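Local atomic coordinates of 3-isopropylmalate dehydratase small subunit (Campylobacter jejuni, PDB entry 3Q3W), a protein that forms the small subunit of isopropylmalate isomerase, which interconverts 2-isopropylmalate and 3-isopropylmalate through 2-isopropylmaleate. Residues Gly12-Leu17 and Lys144-Ser149; Ser73-Ser78 and Ala102-Ser107. All blocks are in the same frame, centred on the assembly; numbering follows the deposited sequence.

Interaction 1 of 2, residues Gly12-Leu17 and Lys144-Ser149; sequences GIACPL and KNIEIS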
loop_
_atom_site.group_PDB
_atom_site.type_symbol
_atom_site.label_atom_id
_atom_site.label_comp_id
_atom_site.label_asym_id
_atom_site.label_seq_id
_atom_site.Cartn_x
_atom_site.Cartn_y
_atom_site.Cartn_z
ATOM N N GLY A 12 10.430 -4.008 5.180
ATOM C CA GLY A 12 9.999 -2.901 6.042
ATOM C C GLY A 12 8.792 -3.233 6.901
ATOM O O GLY A 12 8.231 -4.333 6.838
ATOM N N ILE A 13 8.401 -2.250 7.684
ATOM C CA ILE A 13 7.308 -2.355 8.601
ATOM C C ILE A 13 6.000 -2.470 7.827
ATOM O O ILE A 13 5.698 -1.634 6.954
ATOM C CB ILE A 13 7.293 -1.103 9.524
ATOM C CG1 ILE A 13 8.631 -0.944 10.254
ATOM C CG2 ILE A 13 6.071 -1.111 10.467
ATOM C CD1 ILE A 13 8.935 -1.944 11.291
ATOM N N ALA A 14 5.242 -3.528 8.103
ATOM C CA ALA A 14 3.932 -3.719 7.499
ATOM C C ALA A 14 2.820 -3.408 8.502
ATOM O O ALA A 14 2.986 -3.662 9.710
ATOM C CB ALA A 14 3.799 -5.087 6.985
ATOM N N CYS A 15 1.709 -2.870 7.984
ATOM C CA CYS A 15 0.593 -2.379 8.787
ATOM C C CYS A 15 -0.693 -2.962 8.244
ATOM O O CYS A 15 -1.015 -2.755 7.071
ATOM C CB CYS A 15 0.477 -0.851 8.745
ATOM S SG CYS A 15 -0.854 -0.262 9.804
ATOM N N PRO A 16 -1.446 -3.667 9.094
ATOM C CA PRO A 16 -2.678 -4.248 8.612
ATOM C C PRO A 16 -3.833 -3.272 8.697
ATOM O O PRO A 16 -3.990 -2.594 9.718
ATOM C CB PRO A 16 -2.889 -5.426 9.562
ATOM C CG PRO A 16 -2.279 -4.986 10.836
ATOM C CD PRO A 16 -1.189 -4.011 10.506
ATOM N N LEU A 17 -4.609 -3.183 7.637
ATOM C CA LEU A 17 -5.802 -2.335 7.618
ATOM C C LEU A 17 -7.015 -3.215 7.254
ATOM O O LEU A 17 -7.307 -3.471 6.084
ATOM C CB LEU A 17 -5.651 -1.168 6.628
ATOM C CG LEU A 17 -4.467 -0.237 6.885
ATOM C CD1 LEU A 17 -4.328 0.814 5.695
ATOM C CD2 LEU A 17 -4.575 0.504 8.165
ATOM N N LYS A 144 7.318 -6.185 13.064
ATOM C CA LYS A 144 6.316 -5.938 12.064
ATOM C C LYS A 144 6.844 -6.080 10.634
ATOM O O LYS A 144 6.087 -5.869 9.650
ATOM C CB LYS A 144 5.752 -4.515 12.260
ATOM C CG LYS A 144 5.141 -4.239 13.631
ATOM C CD LYS A 144 4.065 -5.253 13.982
ATOM C CE LYS A 144 3.162 -4.736 15.096
ATOM N NZ LYS A 144 2.304 -5.794 15.693
ATOM N N ASN A 145 8.136 -6.389 10.508
ATOM C CA ASN A 145 8.792 -6.399 9.210
ATOM C C ASN A 145 8.330 -7.559 8.374
ATOM O O ASN A 145 8.208 -8.683 8.882
ATOM C CB ASN A 145 10.290 -6.452 9.391
ATOM C CG ASN A 145 10.849 -5.145 9.811
ATOM O OD1 ASN A 145 10.833 -4.206 9.029
ATOM N ND2 ASN A 145 11.302 -5.042 11.071
ATOM N N ILE A 146 8.020 -7.259 7.105
ATOM C CA ILE A 146 7.796 -8.237 6.075
ATOM C C ILE A 146 8.862 -8.013 5.003
ATOM O O ILE A 146 9.301 -6.889 4.777
ATOM C CB ILE A 146 6.380 -8.152 5.491
ATOM C CG1 ILE A 146 5.357 -8.595 6.558
ATOM C CG2 ILE A 146 6.294 -9.004 4.203
ATOM C CD1 ILE A 146 3.889 -8.445 6.185
ATOM N N GLU A 147 9.341 -9.086 4.384
ATOM C CA GLU A 147 10.264 -8.929 3.245
ATOM C C GLU A 147 9.627 -9.397 1.945
ATOM O O GLU A 147 8.910 -10.373 1.916
ATOM C CB GLU A 147 11.596 -9.648 3.483
ATOM C CG GLU A 147 12.673 -9.213 2.480
ATOM C CD GLU A 147 14.091 -9.625 2.853
ATOM O OE1 GLU A 147 14.352 -9.970 4.018
ATOM O OE2 GLU A 147 14.961 -9.590 1.961
ATOM N N ILE A 148 9.894 -8.661 0.857
ATOM C CA ILE A 148 9.304 -8.965 -0.450
ATOM C C ILE A 148 10.396 -8.954 -1.487
ATOM O O ILE A 148 11.145 -7.993 -1.554
ATOM C CB ILE A 148 8.269 -7.943 -0.873
ATOM C CG1 ILE A 148 7.131 -7.862 0.141
ATOM C CG2 ILE A 148 7.750 -8.291 -2.299
ATOM C CD1 ILE A 148 6.334 -6.528 0.138
ATOM N N SER A 149 10.505 -10.037 -2.263
ATOM C CA SER A 149 11.397 -10.095 -3.405
ATOM C C SER A 149 10.563 -10.107 -4.688
ATOM O O SER A 149 9.783 -11.025 -4.929
ATOM C CB SER A 149 12.265 -11.365 -3.339
ATOM O OG SER A 149 13.098 -11.482 -4.486
#
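G12 and I146 form an antiparallel hydrogen-bonded pair, G12 N giving to I146 O at 3.1 Å and I146 N to G12 O at 2.9 Å, while the two strand segments run at 109° to each other. This is a short antiparallel junction within the mixed beta sheet, where strand 9-17 meets strand 145-149 for two bridges before the chains diverge. A third backbone bond extends it: A14 N donates to K144 O at 2.9 Å, from above the carbonyl plane. With no side chain at G12, the carboxamide of N145 lies against its bare backbone. In N145 chi1 (-76°) sets CG beside the backbone N, and the turn of the carboxamide (chi2 -68°) then carries OD1 to 3.1 Å from G12 C, a contact without a hydrogen bond. On the same face of the sheet I13 lies beside N145, its CD1 near both OD1 and ND2, and its CG2 branch meets the first methylene, CB, of K144. Beyond that methylene the lysine chain bends at chi2 and leads away, NZ bonding to L138 O near the C-terminal end of helix 128-140 and to S141 O just after it. Small A14 touches L138 of that helix and meets I146, whose other neighbours include V155 and F157 of the next strand. The fit is tight: A14 CB sits 3.5 Å from I146 CD1.

Interaction 2 of 2, residues Ser73-Ser78 and Ala102-Ser107; sequences SSILVS and AIIAPS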
loop_
_atom_site.group_PDB
_atom_site.type_symbol
_atom_site.label_atom_id
_atom_site.label_comp_id
_atom_site.label_asym_id
_atom_site.label_seq_id
_atom_site.Cartn_x
_atom_site.Cartn_y
_atom_site.Cartn_z
ATOM N N SER A 73 5.747 2.730 8.449
ATOM C CA SER A 73 5.175 1.636 7.633
ATOM C C SER A 73 5.524 1.856 6.174
ATOM O O SER A 73 5.416 2.997 5.682
ATOM C CB SER A 73 3.649 1.555 7.822
ATOM O OG SER A 73 3.316 0.951 9.060
ATOM N N SER A 74 5.954 0.802 5.474
ATOM C CA SER A 74 6.179 0.863 4.032
ATOM C C SER A 74 5.475 -0.249 3.262
ATOM O O SER A 74 5.540 -0.315 2.002
ATOM C CB SER A 74 7.690 0.895 3.704
ATOM O OG SER A 74 8.356 -0.285 4.132
ATOM N N ILE A 75 4.780 -1.107 4.003
ATOM C CA ILE A 75 3.893 -2.145 3.458
ATOM C C ILE A 75 2.532 -2.145 4.141
ATOM O O ILE A 75 2.452 -2.013 5.384
ATOM C CB ILE A 75 4.521 -3.552 3.685
ATOM C CG1 ILE A 75 5.823 -3.655 2.925
ATOM C CG2 ILE A 75 3.588 -4.649 3.227
ATOM C CD1 ILE A 75 6.756 -4.818 3.374
ATOM N N LEU A 76 1.470 -2.315 3.356
ATOM C CA LEU A 76 0.106 -2.394 3.877
ATOM C C LEU A 76 -0.452 -3.763 3.599
ATOM O O LEU A 76 -0.136 -4.361 2.569
ATOM C CB LEU A 76 -0.804 -1.332 3.266
ATOM C CG LEU A 76 -0.462 0.156 3.500
ATOM C CD1 LEU A 76 -1.514 1.065 2.818
ATOM C CD2 LEU A 76 -0.313 0.510 4.969
ATOM N N VAL A 77 -1.251 -4.280 4.529
ATOM C CA VAL A 77 -1.970 -5.507 4.315
ATOM C C VAL A 77 -3.443 -5.198 4.525
ATOM O O VAL A 77 -3.860 -4.811 5.630
ATOM C CB VAL A 77 -1.499 -6.574 5.287
ATOM C CG1 VAL A 77 -2.144 -7.939 4.924
ATOM C CG2 VAL A 77 -0.020 -6.662 5.235
ATOM N N SER A 78 -4.230 -5.337 3.469
ATOM C CA SER A 78 -5.657 -5.029 3.505
ATOM C C SER A 78 -6.524 -6.148 2.944
ATOM O O SER A 78 -6.046 -7.210 2.590
ATOM C CB SER A 78 -5.925 -3.758 2.731
ATOM O OG SER A 78 -7.093 -3.112 3.208
ATOM N N ALA A 102 4.581 -1.273 -1.133
ATOM C CA ALA A 102 3.820 -2.467 -1.545
ATOM C C ALA A 102 2.543 -2.603 -0.736
ATOM O O ALA A 102 2.499 -2.213 0.449
ATOM C CB ALA A 102 4.661 -3.721 -1.407
ATOM N N ILE A 103 1.507 -3.142 -1.366
ATOM C CA ILE A 103 0.276 -3.502 -0.688
ATOM C C ILE A 103 -0.022 -4.981 -0.945
ATOM O O ILE A 103 0.054 -5.431 -2.078
ATOM C CB ILE A 103 -0.887 -2.664 -1.174
ATOM C CG1 ILE A 103 -0.587 -1.165 -0.960
ATOM C CG2 ILE A 103 -2.167 -3.091 -0.480
ATOM C CD1 ILE A 103 -1.425 -0.295 -1.851
ATOM N N ILE A 104 -0.337 -5.724 0.113
ATOM C CA ILE A 104 -0.744 -7.104 0.040
ATOM C C ILE A 104 -2.246 -7.124 0.293
ATOM O O ILE A 104 -2.719 -6.578 1.303
ATOM C CB ILE A 104 0.025 -7.931 1.106
ATOM C CG1 ILE A 104 1.523 -7.893 0.798
ATOM C CG2 ILE A 104 -0.472 -9.393 1.164
ATOM C CD1 ILE A 104 2.386 -8.383 1.877
ATOM N N ALA A 105 -3.020 -7.697 -0.618
ATOM C CA ALA A 105 -4.467 -7.824 -0.443
ATOM C C ALA A 105 -4.913 -9.030 -1.256
ATOM O O ALA A 105 -4.134 -9.522 -2.052
ATOM C CB ALA A 105 -5.195 -6.577 -0.940
ATOM N N PRO A 106 -6.158 -9.495 -1.077
ATOM C CA PRO A 106 -6.646 -10.603 -1.897
ATOM C C PRO A 106 -6.969 -10.183 -3.348
ATOM O O PRO A 106 -6.888 -10.998 -4.260
ATOM C CB PRO A 106 -7.935 -11.041 -1.176
ATOM C CG PRO A 106 -8.002 -10.244 0.098
ATOM C CD PRO A 106 -7.185 -9.029 -0.135
ATOM N N SER A 107 -7.332 -8.910 -3.535
ATOM C CA SER A 107 -7.628 -8.351 -4.827
ATOM C C SER A 107 -7.499 -6.807 -4.794
ATOM O O SER A 107 -7.449 -6.198 -3.736
ATOM C CB SER A 107 -9.013 -8.749 -5.265
ATOM O OG SER A 107 -9.964 -8.320 -4.324
#
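I75 and I104, already on the same face of the sheet, share a chi1 of -63° that sets CG1 beside the backbone N and CG2 beside the carbonyl carbon; chi2 of I104 (167°) extends CD1, which meets I75 CG2 at 4.1 Å. The two strands are the parallel pair of a beta-alpha-beta unit, joined through helix 90-98, and their directions differ by 17°. A ladder of backbone bonds holds them in register. It opens with a weak bond from A102 N to S74 O, followed by L76 N to A102 O at 3.1 Å. I104 N then gives a nearly straight bond to L76 O at 2.8 Å, and S78 N closes the ladder on I104 O at 2.9 Å. Branched aliphatic residues suit these buried strands, since their CB branches pack over the neighbouring peptide groups: I103 CG2 lies near L76 O, and V77 CG1 near I104 O. Small A102 shares the face of I75, V77 and I104, and its CB comes within contact of I75 CG1. V77 also packs on V131, I134 and V135 of helix 128-140, which covers this face. On the other face L76 CB meets I103 CG1 at 4.2 Å. The hydroxyl of S78 is bonded outside the pair, to L17 O of strand 9-17. P106 has no backbone N-H to continue the ladder, and the strand gives way to a loop; the buried S78 O finds no hydrogen-bond partner, but P106 CD lies 3.5 Å from it and A105 CB 3.7 Å.

How the interactions relate
Both interactions belong to one sheet, in which strands 9-17 and 73-78 are neighbours, and their centres lie about 8 Å apart. Interaction 2 is the buried one, a parallel pair near the centre of the molecule, matched residue by residue and faced with aliphatic side chains. Interaction 1 is only partly buried: an antiparallel junction of two bridges, in which apolar A14 meets I146, while I13 and the polar N145 share the opposite face from I146. A probable backbone hydrogen bond, C15 N to I75 O at 2.8 Å, joins them, and I75 CD1 packs 3.6 Å from I146 O. Helix 128-140 serves both, receiving A14 of interaction 1 and V77 of interaction 2.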